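Local coordinates for 33-36 kDa outer membrane protein (PDB 6GIE) that probably forms a beta-barrel channel in the outer membrane of Acinetobacter baumannii, through which small solutes could pass, at residues Asp135-Ala141 and Ala152-Val158. Numbering follows the deposited sequence.
Sequences DRYALEA and AVGYTSV
Tyr137 and Tyr155 show how a diagonal pair of residues on one face of a sheet can join two antiparallel strands. From Tyr137 CB, which rises from the face that also bears Leu139, Tyr155 and Ser157, chi1 of 74° sets CG between the backbone N and the carbonyl carbon. The ring thus leans across to the other strand: CD2 passes near Ser157 O, CE2 lies 3.9 Å from Ser157 CB, CE1 on the other edge comes 3.1 Å from Tyr155 OH, close to the ring plane, and CZ touches both Ser157 CB and Tyr155 OH. At the tip, Tyr137 OH and Tyr155 OH share a 2.7 Å hydrogen bond, the two ring planes being almost perpendicular (88°). Leu139 CD1 lies alongside Tyr155 at 3.9 Å from CE1.

Beneath the ring, Tyr137 O is gripped twice, by Ser157 N at 3.1 Å and by Thr156 OG1 at 2.9 Å, the hydroxyl standing above the carbonyl plane. Thr156 OG1 also lies in plane at the edge of the Arg136 guanidinium, without hydrogen bonding. Glu140 and Gly154 form a non-hydrogen-bonded pair; the Glu140 side chain, on the face of Ala138 and Thr156, hydrogen-bonds Ser115 through OE1 and salt-bridges Arg194 through OE2, on the flanking strands. Paired backbone bonds at Tyr137–Ser157, Leu139–Tyr155 and Ala141–Val153 complete an antiparallel beta hairpin, the repeating element of a porin barrel wall.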
ATOM      1  N   ASP A 135      14.957   0.499 -14.557  1.00 57.05           N
ATOM      2  CA  ASP A 135      13.567   0.348 -15.039  1.00 51.25           C
ATOM      3  C   ASP A 135      13.025  -0.981 -14.498  1.00 54.03           C
ATOM      4  O   ASP A 135      13.524  -2.071 -14.868  1.00 58.23           O
ATOM      5  CB  ASP A 135      13.455   0.332 -16.580  1.00 51.11           C
ATOM      6  CG  ASP A 135      13.458   1.775 -17.238  1.00 56.29           C
ATOM      7  OD1 ASP A 135      13.350   2.827 -16.558  1.00 55.09           O
ATOM      8  OD2 ASP A 135      13.569   1.857 -18.479  1.00 58.48           O
ATOM      9  N   ARG A 136      11.998  -0.891 -13.652  1.00 40.97           N
ATOM     10  CA  ARG A 136      11.348  -2.068 -13.115  1.00 42.04           C
ATOM     11  C   ARG A 136       9.867  -2.072 -13.476  1.00 40.94           C
ATOM     12  O   ARG A 136       9.225  -1.008 -13.582  1.00 41.54           O
ATOM     13  CB  ARG A 136      11.530  -2.114 -11.594  1.00 47.36           C
ATOM     14  CG  ARG A 136      10.711  -3.180 -10.865  1.00 58.44           C
ATOM     15  CD  ARG A 136      11.286  -3.578  -9.496  1.00 59.14           C
ATOM     16  NE  ARG A 136      12.335  -4.578  -9.700  1.00 72.22           N
ATOM     17  CZ  ARG A 136      13.639  -4.417  -9.465  1.00 75.28           C
ATOM     18  NH1 ARG A 136      14.129  -3.292  -8.933  1.00 74.70           N
ATOM     19  NH2 ARG A 136      14.470  -5.416  -9.760  1.00 78.32           N
ATOM     20  N   TYR A 137       9.333  -3.270 -13.693  1.00 36.23           N
ATOM     21  CA  TYR A 137       7.902  -3.436 -13.848  1.00 30.37           C
ATOM     22  C   TYR A 137       7.375  -4.624 -13.097  1.00 26.56           C
ATOM     23  O   TYR A 137       8.114  -5.540 -12.801  1.00 27.44           O
ATOM     24  CB  TYR A 137       7.551  -3.550 -15.322  1.00 33.11           C
ATOM     25  CG  TYR A 137       7.897  -4.844 -16.035  1.00 34.78           C
ATOM     26  CD1 TYR A 137       6.989  -5.885 -16.085  1.00 37.00           C
ATOM     27  CD2 TYR A 137       9.123  -5.019 -16.679  1.00 39.90           C
ATOM     28  CE1 TYR A 137       7.290  -7.062 -16.722  1.00 40.44           C
ATOM     29  CE2 TYR A 137       9.428  -6.193 -17.345  1.00 43.12           C
ATOM     30  CZ  TYR A 137       8.503  -7.210 -17.366  1.00 46.97           C
ATOM     31  OH  TYR A 137       8.789  -8.399 -18.016  1.00 60.23           O
ATOM     32  N   ALA A 138       6.079  -4.596 -12.844  1.00 23.21           N
ATOM     33  CA  ALA A 138       5.364  -5.669 -12.195  1.00 23.71           C
ATOM     34  C   ALA A 138       3.989  -5.788 -12.805  1.00 24.31           C
ATOM     35  O   ALA A 138       3.362  -4.767 -13.194  1.00 23.69           O
ATOM     36  CB  ALA A 138       5.221  -5.434 -10.672  1.00 21.76           C
ATOM     37  N   LEU A 139       3.552  -7.053 -12.892  1.00 23.06           N
ATOM     38  CA  LEU A 139       2.184  -7.434 -13.216  1.00 23.17           C
ATOM     39  C   LEU A 139       1.683  -8.461 -12.194  1.00 23.16           C
ATOM     40  O   LEU A 139       2.490  -9.280 -11.711  1.00 24.07           O
ATOM     41  CB  LEU A 139       2.159  -8.143 -14.567  1.00 26.05           C
ATOM     42  CG  LEU A 139       2.695  -7.363 -15.733  1.00 26.54           C
ATOM     43  CD1 LEU A 139       2.776  -8.281 -16.932  1.00 31.97           C
ATOM     44  CD2 LEU A 139       1.781  -6.172 -16.001  1.00 28.19           C
ATOM     45  N   GLU A 140       0.373  -8.439 -11.915  1.00 21.29           N
ATOM     46  CA  GLU A 140      -0.258  -9.393 -11.047  1.00 22.05           C
ATOM     47  C   GLU A 140      -1.604  -9.673 -11.613  1.00 22.98           C
ATOM     48  O   GLU A 140      -2.251  -8.809 -12.220  1.00 19.16           O
ATOM     49  CB  GLU A 140      -0.529  -8.911  -9.611  1.00 23.31           C
ATOM     50  CG  GLU A 140       0.558  -8.177  -8.880  1.00 29.23           C
ATOM     51  CD  GLU A 140       0.004  -7.439  -7.639  1.00 27.24           C
ATOM     52  OE1 GLU A 140      -0.667  -6.376  -7.816  1.00 31.00           O
ATOM     53  OE2 GLU A 140       0.213  -7.913  -6.487  1.00 38.29           O
ATOM     54  N   ALA A 141      -2.055 -10.893 -11.320  1.00 23.35           N
ATOM     55  CA  ALA A 141      -3.407 -11.290 -11.579  1.00 24.70           C
ATOM     56  C   ALA A 141      -3.862 -12.021 -10.338  1.00 22.39           C
ATOM     57  O   ALA A 141      -3.100 -12.780  -9.781  1.00 20.80           O
ATOM     58  CB  ALA A 141      -3.453 -12.251 -12.796  1.00 24.74           C
ATOM     59  N   ALA A 152      -3.467 -12.600  -5.065  1.00 19.23           N
ATOM     60  CA  ALA A 152      -2.843 -12.212  -6.332  1.00 22.19           C
ATOM     61  C   ALA A 152      -1.422 -12.757  -6.467  1.00 23.11           C
ATOM     62  O   ALA A 152      -0.658 -12.751  -5.518  1.00 20.51           O
ATOM     63  CB  ALA A 152      -2.820 -10.737  -6.461  1.00 21.82           C
ATOM     64  N   VAL A 153      -1.124 -13.297  -7.645  1.00 22.22           N
ATOM     65  CA  VAL A 153       0.199 -13.789  -7.937  1.00 25.09           C
ATOM     66  C   VAL A 153       0.700 -12.995  -9.135  1.00 24.78           C
ATOM     67  O   VAL A 153      -0.089 -12.579  -9.961  1.00 22.57           O
ATOM     68  CB  VAL A 153       0.191 -15.289  -8.332  1.00 27.11           C
ATOM     69  CG1 VAL A 153      -0.221 -16.154  -7.142  1.00 30.52           C
ATOM     70  CG2 VAL A 153      -0.736 -15.516  -9.507  1.00 31.16           C
ATOM     71  N   GLY A 154       1.998 -12.826  -9.253  1.00 24.10           N
ATOM     72  CA  GLY A 154       2.493 -12.096 -10.392  1.00 28.76           C
ATOM     73  C   GLY A 154       3.959 -12.266 -10.582  1.00 27.74           C
ATOM     74  O   GLY A 154       4.535 -13.236 -10.110  1.00 24.63           O
ATOM     75  N   TYR A 155       4.568 -11.286 -11.235  1.00 31.59           N
ATOM     76  CA  TYR A 155       6.016 -11.277 -11.330  1.00 36.58           C
ATOM     77  C   TYR A 155       6.539  -9.889 -11.614  1.00 33.87           C
ATOM     78  O   TYR A 155       5.783  -8.979 -11.938  1.00 35.04           O
ATOM     79  CB  TYR A 155       6.502 -12.296 -12.339  1.00 46.05           C
ATOM     80  CG  TYR A 155       6.544 -11.740 -13.703  1.00 52.96           C
ATOM     81  CD1 TYR A 155       5.377 -11.386 -14.338  1.00 49.93           C
ATOM     82  CD2 TYR A 155       7.760 -11.516 -14.344  1.00 53.92           C
ATOM     83  CE1 TYR A 155       5.408 -10.803 -15.590  1.00 59.92           C
ATOM     84  CE2 TYR A 155       7.809 -10.924 -15.584  1.00 56.61           C
ATOM     85  CZ  TYR A 155       6.627 -10.574 -16.217  1.00 59.47           C
ATOM     86  OH  TYR A 155       6.645  -9.998 -17.481  1.00 64.71           O
ATOM     87  N   THR A 156       7.834  -9.721 -11.400  1.00 30.78           N
ATOM     88  CA  THR A 156       8.469  -8.454 -11.585  1.00 34.13           C
ATOM     89  C   THR A 156       9.869  -8.663 -12.120  1.00 36.75           C
ATOM     90  O   THR A 156      10.405  -9.762 -12.066  1.00 36.08           O
ATOM     91  CB  THR A 156       8.520  -7.624 -10.293  1.00 35.16           C
ATOM     92  OG1 THR A 156       9.470  -6.560 -10.457  1.00 39.65           O
ATOM     93  CG2 THR A 156       8.951  -8.475  -9.151  1.00 33.75           C
ATOM     94  N   SER A 157      10.439  -7.609 -12.684  1.00 37.36           N
ATOM     95  CA  SER A 157      11.666  -7.750 -13.457  1.00 42.12           C
ATOM     96  C   SER A 157      12.307  -6.380 -13.714  1.00 45.23           C
ATOM     97  O   SER A 157      11.669  -5.342 -13.496  1.00 37.21           O
ATOM     98  CB  SER A 157      11.340  -8.432 -14.797  1.00 42.46           C
ATOM     99  OG  SER A 157      12.515  -8.682 -15.557  1.00 48.28           O
ATOM    100  N   VAL A 158      13.547  -6.407 -14.213  1.00 60.14           N
ATOM    101  CA  VAL A 158      14.248  -5.213 -14.746  1.00 66.97           C
ATOM    102  C   VAL A 158      13.778  -4.902 -16.178  1.00 66.18           C
ATOM    103  O   VAL A 158      14.046  -5.659 -17.118  1.00 60.50           O
ATOM    104  CB  VAL A 158      15.787  -5.394 -14.759  1.00 64.11           C
ATOM    105  CG1 VAL A 158      16.478  -4.161 -15.335  1.00 68.58           C
ATOM    106  CG2 VAL A 158      16.310  -5.669 -13.359  1.00 66.19           C
TER